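Local coordinates for protein serpin-ZX (Arabidopsis thaliana, PDB 3LE2) that inhibits target proteases such as metacaspase-9 by offering a reactive centre loop whose cleavage leaves the protease covalently bound, thereby restraining programmed cell death, at residues A[95-101]-A[143-149]; A[137-141]-A[154-160]; A[42-46]-A[119-123]. All coordinates share one frame. Numbering follows the deposited sequence.

Contact 1: residues A[95-101]-A[143-149]; sequences SVANGAW and WAEKETN
A helix laid across a sheet strand shows how small residues admit large ones. Strand 95-101 is extended throughout, whereas 143-147 is helical and runs roughly against it: the axes approach to 7.8 Å at 145°. Ser95 faces Thr148 (CA to CA 5.3 Å) and Ala97 faces Ala144 (CA to CA 5.6 Å). Ser95, pointing toward the helix end with chi1 t, packs its OG 3.1 Å from Thr148 CA. The apolar packing centres on Ala97, whose CB lies 4.0 Å from Trp143 CZ3, 4.1 Å from Thr148 CG2 and 4.3 Å from Ala144 CB. The aromatic part is a T-shaped pair. Trp143 (t, chi2 88°) presents a face to the edge of Trp101 (m, chi2 -104°), with Trp101 CH2 3.4 Å from Trp143 CE3, six-membered centroids 4.9 Å apart and planes at 80°. Gly99 leaves room for both rings, since a CB there would crowd them. Among polar groups, a water accepts from Asn98 N at 3.0 Å and donates weakly to Glu147 OE1 at 3.3 Å. Thr148 OG1 (p) donates to Ala144 O at 3.0 Å and also pairs with Ile152 N. Asn149, with positive phi, ends the helix in a Schellman motif. Such a helix lying over the central sheet is helix F on sheet A of the serpin fold.

Contact 2: residues A[137-141]-A[154-160]; sequences IAEVN and EVLPEGS
Side-chain amides can pair with backbone much as a neighbouring strand would, and helical segment 137-141 illustrates this against the irregular segment 154-160. Ile137 (m, t) comes first, its CA 6.2 Å from that of Leu156. Its CG2 lies 3.9 Å from Leu156 CB, while its CD1 reaches Gly159 N and Ser160 N, each at 3.9 Å, in the type II turn Pro157 to Ser160. Gly159 has positive phi (71°), and Ser160 OG donates to Pro157 O at 2.9 Å. One turn on, Val140 (t) points toward the loop and places CG1 3.8 Å from Leu156 CD1. This is the connection by which the serpin chain leaves helix F and doubles back beneath it toward strand 167-176, with Leu156 (m, p) resting on Ile168, Ala170 and Phe328 of sheet A. At Asn141 (m, chi2 -21°; CA 5.2 Å from Glu154 CA) the amide grips one residue twice: Leu156 N donates to Asn141 OD1 at 2.8 Å, and Asn141 ND2 donates to Leu156 O at 2.8 Å, both nearly straight.

Contact 3: residues A[42-46]-A[119-123]; sequences VVLSI and SYKAA
An aromatic side chain leaving a loop can fill the space beside a helix, and Tyr120 is a clear case. Segment 42-46 is helical, held by Ile46 N donating to Val42 O at 3.1 Å, while 119-123 is the connection leading into strand 123-127. After Ser119, which stays out of reach, Tyr120 itself has phi/psi -126/-16; its CA is 7.8 Å from that of Val42, the nearest such pair. Tyr120 points toward the helix with chi1 m and chi2 -79°, so that its ring lies along the helix flank. Ile46 CG1 stands over one face, 3.7 Å from the ring centroid and 11° off the normal, a CH-pi contact; the same CG1 is 3.7 Å from Tyr120 CD1. Val42 CG1 approaches Tyr120 CD1 at 4.1 Å, and Val42 O lies 4.0 Å from Tyr120 CE1. At the far end of the ring, Tyr120 OH meets Ser45 CB at 3.3 Å, but the polar bonding of both residues lies elsewhere: Tyr120 OH is hydrogen-bonded to Asn72 OD1, and Ser45 OG to Asn41 O one turn back. Lys121, with positive phi (53/46), is out of reach of the helix, and the backbone then becomes extended at Ala122 (-119/134). Ala122 CB points toward the helix, 4.2 Å from Ile46 CD1. Ala123 starts the strand. In the serpin fold this packs helix 37-49 (helix B) behind sheet A: Ile46 and Ala122 both touch Asn98 on strand 93-103, while Val42 and Tyr120 also meet Ser75 on helix 68-83.

Taken together, the three contacts trace a section through sheet A. Contacts 1 and 2 share helix 129-147, with centres 12 Å apart, and touch where Ala144 CB meets Val155 CG2 at 3.6 Å. Contact 3 lies as far from contact 1, across strand 93-103, and joins it by probable hydrogen bonds of Asn98 and Ala100 to Ala123. Contacts 2 and 3, 20 Å apart, do not touch. Along the chain, contact 3 closes before contact 2 opens, while contact 1 alternates with both. The sheet is thus packed between helices B and F; in serpins generally, sheet A must open to accept the cleaved reactive centre loop, so these packings are probably close to the part of the sheet that moves.

Contact 1: residues A[95-101]-A[143-149]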
loop_
_atom_site.group_PDB
_atom_site.type_symbol
_atom_site.label_atom_id
_atom_site.label_comp_id
_atom_site.label_asym_id
_atom_site.label_seq_id
_atom_site.Cartn_x
_atom_site.Cartn_y
_atom_site.Cartn_z
ATOM N N SER A 95 7.485 -6.370 7.261
ATOM C CA SER A 95 7.264 -7.798 7.327
ATOM C C SER A 95 6.181 -8.166 6.315
ATOM O O SER A 95 5.142 -7.503 6.233
ATOM C CB SER A 95 6.859 -8.201 8.746
ATOM O OG SER A 95 6.756 -9.606 8.831
ATOM N N VAL A 96 6.435 -9.215 5.543
ATOM C CA VAL A 96 5.565 -9.602 4.441
ATOM C C VAL A 96 4.995 -11.003 4.641
ATOM O O VAL A 96 5.693 -11.913 5.085
ATOM C CB VAL A 96 6.341 -9.611 3.123
ATOM C CG1 VAL A 96 5.510 -10.264 2.023
ATOM C CG2 VAL A 96 6.783 -8.200 2.747
ATOM N N ALA A 97 3.720 -11.168 4.318
ATOM C CA ALA A 97 3.100 -12.481 4.303
ATOM C C ALA A 97 2.512 -12.696 2.919
ATOM O O ALA A 97 1.702 -11.901 2.443
ATOM C CB ALA A 97 2.017 -12.590 5.368
ATOM N N ASN A 98 2.910 -13.787 2.285
ATOM C CA ASN A 98 2.524 -14.019 0.912
ATOM C C ASN A 98 2.322 -15.502 0.593
ATOM O O ASN A 98 3.266 -16.298 0.623
ATOM C CB ASN A 98 3.572 -13.386 -0.002
ATOM C CG ASN A 98 3.110 -13.301 -1.412
ATOM O OD1 ASN A 98 1.940 -13.022 -1.677
ATOM N ND2 ASN A 98 4.010 -13.570 -2.338
ATOM N N GLY A 99 1.086 -15.883 0.297
ATOM C CA GLY A 99 0.789 -17.295 0.125
ATOM C C GLY A 99 -0.429 -17.604 -0.719
ATOM O O GLY A 99 -1.314 -16.762 -0.896
ATOM N N ALA A 100 -0.460 -18.827 -1.248
ATOM C CA ALA A 100 -1.602 -19.317 -2.002
ATOM C C ALA A 100 -2.073 -20.664 -1.456
ATOM O O ALA A 100 -1.272 -21.527 -1.120
ATOM C CB ALA A 100 -1.235 -19.446 -3.474
ATOM N N TRP A 101 -3.382 -20.830 -1.367
ATOM C CA TRP A 101 -3.972 -22.086 -0.937
ATOM C C TRP A 101 -4.985 -22.529 -1.973
ATOM O O TRP A 101 -5.767 -21.729 -2.486
ATOM C CB TRP A 101 -4.681 -21.925 0.418
ATOM C CG TRP A 101 -3.769 -21.954 1.636
ATOM C CD1 TRP A 101 -3.598 -22.996 2.515
ATOM C CD2 TRP A 101 -2.915 -20.897 2.101
ATOM N NE1 TRP A 101 -2.689 -22.649 3.493
ATOM C CE2 TRP A 101 -2.261 -21.366 3.264
ATOM C CE3 TRP A 101 -2.645 -19.597 1.649
ATOM C CZ2 TRP A 101 -1.359 -20.582 3.979
ATOM C CZ3 TRP A 101 -1.750 -18.825 2.356
ATOM C CH2 TRP A 101 -1.112 -19.322 3.507
ATOM N N TRP A 143 -0.771 -18.844 10.159
ATOM C CA TRP A 143 0.367 -18.768 9.259
ATOM C C TRP A 143 0.838 -17.321 9.014
ATOM O O TRP A 143 2.025 -17.019 9.122
ATOM C CB TRP A 143 0.026 -19.451 7.936
ATOM C CG TRP A 143 1.061 -19.225 6.895
ATOM C CD1 TRP A 143 2.182 -19.980 6.666
ATOM C CD2 TRP A 143 1.095 -18.157 5.944
ATOM N NE1 TRP A 143 2.898 -19.451 5.626
ATOM C CE2 TRP A 143 2.251 -18.334 5.161
ATOM C CE3 TRP A 143 0.248 -17.078 5.667
ATOM C CZ2 TRP A 143 2.589 -17.467 4.125
ATOM C CZ3 TRP A 143 0.583 -16.218 4.640
ATOM C CH2 TRP A 143 1.744 -16.418 3.880
ATOM N N ALA A 144 -0.091 -16.429 8.683
ATOM C CA ALA A 144 0.265 -15.031 8.447
ATOM C C ALA A 144 0.841 -14.391 9.699
ATOM O O ALA A 144 1.742 -13.558 9.621
ATOM C CB ALA A 144 -0.931 -14.244 7.957
ATOM N N GLU A 145 0.312 -14.779 10.855
ATOM C CA GLU A 145 0.801 -14.260 12.125
ATOM C C GLU A 145 2.234 -14.722 12.349
ATOM O O GLU A 145 3.083 -13.960 12.820
ATOM C CB GLU A 145 -0.095 -14.723 13.283
ATOM C CG GLU A 145 0.249 -14.095 14.628
ATOM C CD GLU A 145 -0.639 -14.599 15.767
ATOM O OE1 GLU A 145 -1.523 -15.445 15.512
ATOM O OE2 GLU A 145 -0.446 -14.147 16.918
ATOM N N LYS A 146 2.497 -15.977 11.995
ATOM C CA LYS A 146 3.832 -16.547 12.119
ATOM C C LYS A 146 4.824 -15.835 11.198
ATOM O O LYS A 146 5.955 -15.557 11.593
ATOM C CB LYS A 146 3.801 -18.051 11.816
ATOM C CG LYS A 146 5.136 -18.773 12.011
ATOM C CD LYS A 146 5.003 -20.269 11.725
ATOM C CE LYS A 146 6.326 -21.007 11.932
ATOM N NZ LYS A 146 6.224 -22.472 11.650
ATOM N N GLU A 147 4.390 -15.534 9.975
ATOM C CA GLU A 147 5.258 -14.898 8.990
ATOM C C GLU A 147 5.589 -13.465 9.384
ATOM O O GLU A 147 6.673 -12.970 9.076
ATOM C CB GLU A 147 4.624 -14.920 7.595
ATOM C CG GLU A 147 4.679 -16.266 6.895
ATOM C CD GLU A 147 6.096 -16.685 6.513
ATOM O OE1 GLU A 147 6.782 -15.921 5.795
ATOM O OE2 GLU A 147 6.523 -17.789 6.921
ATOM N N THR A 148 4.658 -12.795 10.059
ATOM C CA THR A 148 4.874 -11.404 10.454
ATOM C C THR A 148 5.201 -11.264 11.932
ATOM O O THR A 148 4.916 -10.229 12.536
ATOM C CB THR A 148 3.651 -10.509 10.153
ATOM O OG1 THR A 148 2.529 -10.934 10.942
ATOM C CG2 THR A 148 3.300 -10.533 8.653
ATOM N N ASN A 149 5.773 -12.313 12.518
ATOM C CA ASN A 149 6.210 -12.257 13.909
ATOM C C ASN A 149 5.117 -11.710 14.827
ATOM O O ASN A 149 5.392 -10.951 15.754
ATOM C CB ASN A 149 7.465 -11.387 14.030
ATOM C CG ASN A 149 8.460 -11.638 12.908
ATOM O OD1 ASN A 149 8.998 -12.740 12.786
ATOM N ND2 ASN A 149 8.705 -10.613 12.074
HETATM O O HOH W 1 5.390 -15.360 2.802
#

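Contact 2: residues A[137-141]-A[154-160]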
loop_
_atom_site.group_PDB
_atom_site.type_symbol
_atom_site.label_atom_id
_atom_site.label_comp_id
_atom_site.label_asym_id
_atom_site.label_seq_id
_atom_site.Cartn_x
_atom_site.Cartn_y
_atom_site.Cartn_z
ATOM N N ILE A 137 -9.370 -21.219 7.384
ATOM C CA ILE A 137 -9.321 -19.801 7.746
ATOM C C ILE A 137 -8.394 -19.546 8.940
ATOM O O ILE A 137 -7.526 -18.674 8.884
ATOM C CB ILE A 137 -10.734 -19.257 8.061
ATOM C CG1 ILE A 137 -11.636 -19.392 6.832
ATOM C CG2 ILE A 137 -10.664 -17.806 8.555
ATOM C CD1 ILE A 137 -13.092 -19.070 7.101
ATOM N N ALA A 138 -8.565 -20.314 10.017
ATOM C CA ALA A 138 -7.724 -20.124 11.200
ATOM C C ALA A 138 -6.279 -20.462 10.890
ATOM O O ALA A 138 -5.356 -19.764 11.333
ATOM C CB ALA A 138 -8.225 -20.955 12.388
ATOM N N GLU A 139 -6.093 -21.535 10.127
ATOM C CA GLU A 139 -4.757 -21.976 9.736
ATOM C C GLU A 139 -4.016 -20.900 8.936
ATOM O O GLU A 139 -2.843 -20.622 9.193
ATOM C CB GLU A 139 -4.837 -23.290 8.945
ATOM C CG GLU A 139 -3.511 -23.739 8.325
ATOM C CD GLU A 139 -3.620 -25.058 7.558
ATOM O OE1 GLU A 139 -4.655 -25.291 6.889
ATOM O OE2 GLU A 139 -2.660 -25.861 7.620
ATOM N N VAL A 140 -4.709 -20.298 7.970
ATOM C CA VAL A 140 -4.113 -19.241 7.147
ATOM C C VAL A 140 -3.791 -18.033 8.022
ATOM O O VAL A 140 -2.719 -17.425 7.908
ATOM C CB VAL A 140 -5.041 -18.826 5.981
ATOM C CG1 VAL A 140 -4.467 -17.652 5.229
ATOM C CG2 VAL A 140 -5.281 -20.001 5.027
ATOM N N ASN A 141 -4.710 -17.705 8.924
ATOM C CA ASN A 141 -4.455 -16.616 9.858
ATOM C C ASN A 141 -3.253 -16.860 10.774
ATOM O O ASN A 141 -2.425 -15.974 10.957
ATOM C CB ASN A 141 -5.718 -16.242 10.638
ATOM C CG ASN A 141 -6.648 -15.387 9.813
ATOM O OD1 ASN A 141 -6.219 -14.770 8.846
ATOM N ND2 ASN A 141 -7.923 -15.362 10.167
ATOM N N GLU A 154 -4.945 -11.304 11.522
ATOM C CA GLU A 154 -6.186 -11.830 10.964
ATOM C C GLU A 154 -6.463 -11.404 9.516
ATOM O O GLU A 154 -7.395 -10.640 9.255
ATOM C CB GLU A 154 -7.357 -11.412 11.850
ATOM C CG GLU A 154 -8.719 -11.824 11.322
ATOM C CD GLU A 154 -9.768 -11.874 12.414
ATOM O OE1 GLU A 154 -9.424 -12.279 13.547
ATOM O OE2 GLU A 154 -10.934 -11.516 12.140
ATOM N N VAL A 155 -5.675 -11.919 8.577
ATOM C CA VAL A 155 -5.889 -11.614 7.163
ATOM C C VAL A 155 -7.258 -12.054 6.627
ATOM O O VAL A 155 -7.906 -11.292 5.925
ATOM C CB VAL A 155 -4.763 -12.175 6.271
ATOM C CG1 VAL A 155 -4.815 -11.519 4.884
ATOM C CG2 VAL A 155 -3.420 -11.908 6.919
ATOM N N LEU A 156 -7.710 -13.266 6.956
ATOM C CA LEU A 156 -9.041 -13.713 6.523
ATOM C C LEU A 156 -10.091 -13.468 7.610
ATOM O O LEU A 156 -9.906 -13.900 8.740
ATOM C CB LEU A 156 -9.036 -15.191 6.125
ATOM C CG LEU A 156 -8.583 -15.605 4.719
ATOM C CD1 LEU A 156 -7.166 -15.151 4.428
ATOM C CD2 LEU A 156 -8.686 -17.095 4.581
ATOM N N PRO A 157 -11.183 -12.748 7.278
ATOM C CA PRO A 157 -12.261 -12.523 8.245
ATOM C C PRO A 157 -13.070 -13.794 8.454
ATOM O O PRO A 157 -13.095 -14.656 7.573
ATOM C CB PRO A 157 -13.154 -11.481 7.550
ATOM C CG PRO A 157 -12.326 -10.886 6.486
ATOM C CD PRO A 157 -11.397 -11.972 6.040
ATOM N N GLU A 158 -13.731 -13.902 9.600
ATOM C CA GLU A 158 -14.604 -15.030 9.840
ATOM C C GLU A 158 -15.570 -15.197 8.665
ATOM O O GLU A 158 -16.069 -14.216 8.115
ATOM C CB GLU A 158 -15.350 -14.868 11.172
ATOM C CG GLU A 158 -14.429 -14.968 12.389
ATOM C CD GLU A 158 -15.195 -15.077 13.710
ATOM O OE1 GLU A 158 -15.416 -14.025 14.355
ATOM O OE2 GLU A 158 -15.575 -16.208 14.102
ATOM N N GLY A 159 -15.794 -16.448 8.265
ATOM C CA GLY A 159 -16.752 -16.767 7.224
ATOM C C GLY A 159 -16.329 -16.359 5.825
ATOM O O GLY A 159 -17.151 -16.339 4.913
ATOM N N SER A 160 -15.056 -16.039 5.636
ATOM C CA SER A 160 -14.615 -15.517 4.344
ATOM C C SER A 160 -14.350 -16.612 3.299
ATOM O O SER A 160 -14.414 -16.345 2.101
ATOM C CB SER A 160 -13.409 -14.586 4.503
ATOM O OG SER A 160 -12.249 -15.304 4.873
#

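Contact 3: residues A[42-46]-A[119-123]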
loop_
_atom_site.group_PDB
_atom_site.type_symbol
_atom_site.label_atom_id
_atom_site.label_comp_id
_atom_site.label_asym_id
_atom_site.label_seq_id
_atom_site.Cartn_x
_atom_site.Cartn_y
_atom_site.Cartn_z
ATOM N N VAL A 42 2.033 -7.888 -6.676
ATOM C CA VAL A 42 2.777 -9.135 -6.455
ATOM C C VAL A 42 1.873 -10.372 -6.603
ATOM O O VAL A 42 2.265 -11.366 -7.208
ATOM C CB VAL A 42 3.431 -9.169 -5.071
ATOM C CG1 VAL A 42 3.775 -10.607 -4.683
ATOM C CG2 VAL A 42 4.668 -8.280 -5.031
ATOM N N VAL A 43 0.663 -10.303 -6.057
ATOM C CA VAL A 43 -0.302 -11.386 -6.244
ATOM C C VAL A 43 -0.708 -11.556 -7.716
ATOM O O VAL A 43 -0.721 -12.676 -8.243
ATOM C CB VAL A 43 -1.571 -11.183 -5.390
ATOM C CG1 VAL A 43 -2.548 -12.313 -5.643
ATOM C CG2 VAL A 43 -1.213 -11.127 -3.920
ATOM N N LEU A 44 -1.044 -10.442 -8.368
ATOM C CA LEU A 44 -1.443 -10.466 -9.774
ATOM C C LEU A 44 -0.325 -11.010 -10.674
ATOM O O LEU A 44 -0.600 -11.722 -11.640
ATOM C CB LEU A 44 -1.923 -9.090 -10.240
ATOM C CG LEU A 44 -3.196 -8.590 -9.549
ATOM C CD1 LEU A 44 -3.494 -7.142 -9.916
ATOM C CD2 LEU A 44 -4.399 -9.480 -9.882
ATOM N N SER A 45 0.927 -10.700 -10.335
ATOM C CA SER A 45 2.083 -11.283 -11.032
ATOM C C SER A 45 2.149 -12.812 -10.854
ATOM O O SER A 45 2.427 -13.545 -11.801
ATOM C CB SER A 45 3.387 -10.651 -10.548
ATOM O OG SER A 45 3.399 -9.250 -10.768
ATOM N N ILE A 46 1.901 -13.281 -9.635
ATOM C CA ILE A 46 1.803 -14.711 -9.367
ATOM C C ILE A 46 0.691 -15.376 -10.190
ATOM O O ILE A 46 0.867 -16.457 -10.738
ATOM C CB ILE A 46 1.591 -14.965 -7.867
ATOM C CG1 ILE A 46 2.853 -14.556 -7.100
ATOM C CG2 ILE A 46 1.276 -16.424 -7.617
ATOM C CD1 ILE A 46 2.698 -14.576 -5.603
ATOM N N SER A 119 11.039 -16.595 -7.168
ATOM C CA SER A 119 10.859 -15.203 -7.565
ATOM C C SER A 119 10.032 -14.419 -6.544
ATOM O O SER A 119 10.083 -13.192 -6.507
ATOM C CB SER A 119 10.208 -15.115 -8.950
ATOM O OG SER A 119 11.009 -15.728 -9.951
ATOM N N TYR A 120 9.283 -15.124 -5.702
ATOM C CA TYR A 120 8.256 -14.468 -4.903
ATOM C C TYR A 120 8.355 -14.725 -3.407
ATOM O O TYR A 120 7.746 -14.003 -2.617
ATOM C CB TYR A 120 6.864 -14.853 -5.418
ATOM C CG TYR A 120 6.583 -14.336 -6.806
ATOM C CD1 TYR A 120 6.218 -13.019 -7.012
ATOM C CD2 TYR A 120 6.692 -15.163 -7.910
ATOM C CE1 TYR A 120 5.966 -12.540 -8.277
ATOM C CE2 TYR A 120 6.437 -14.701 -9.168
ATOM C CZ TYR A 120 6.081 -13.384 -9.353
ATOM O OH TYR A 120 5.835 -12.902 -10.617
ATOM N N LYS A 121 9.121 -15.742 -3.021
ATOM C CA LYS A 121 9.230 -16.119 -1.616
ATOM C C LYS A 121 7.835 -16.326 -1.034
ATOM O O LYS A 121 7.514 -15.855 0.059
ATOM C CB LYS A 121 10.011 -15.062 -0.837
ATOM C CG LYS A 121 11.424 -14.883 -1.375
ATOM C CD LYS A 121 12.209 -13.828 -0.620
ATOM C CE LYS A 121 13.223 -13.153 -1.541
ATOM N NZ LYS A 121 13.863 -14.123 -2.481
ATOM N N ALA A 122 7.019 -17.052 -1.789
ATOM C CA ALA A 122 5.604 -17.200 -1.504
ATOM C C ALA A 122 5.281 -18.664 -1.269
ATOM O O ALA A 122 5.726 -19.530 -2.016
ATOM C CB ALA A 122 4.777 -16.647 -2.667
ATOM N N ALA A 123 4.522 -18.937 -0.217
ATOM C CA ALA A 123 4.136 -20.302 0.113
ATOM C C ALA A 123 3.030 -20.757 -0.817
ATOM O O ALA A 123 2.290 -19.946 -1.349
ATOM C CB ALA A 123 3.661 -20.375 1.552
#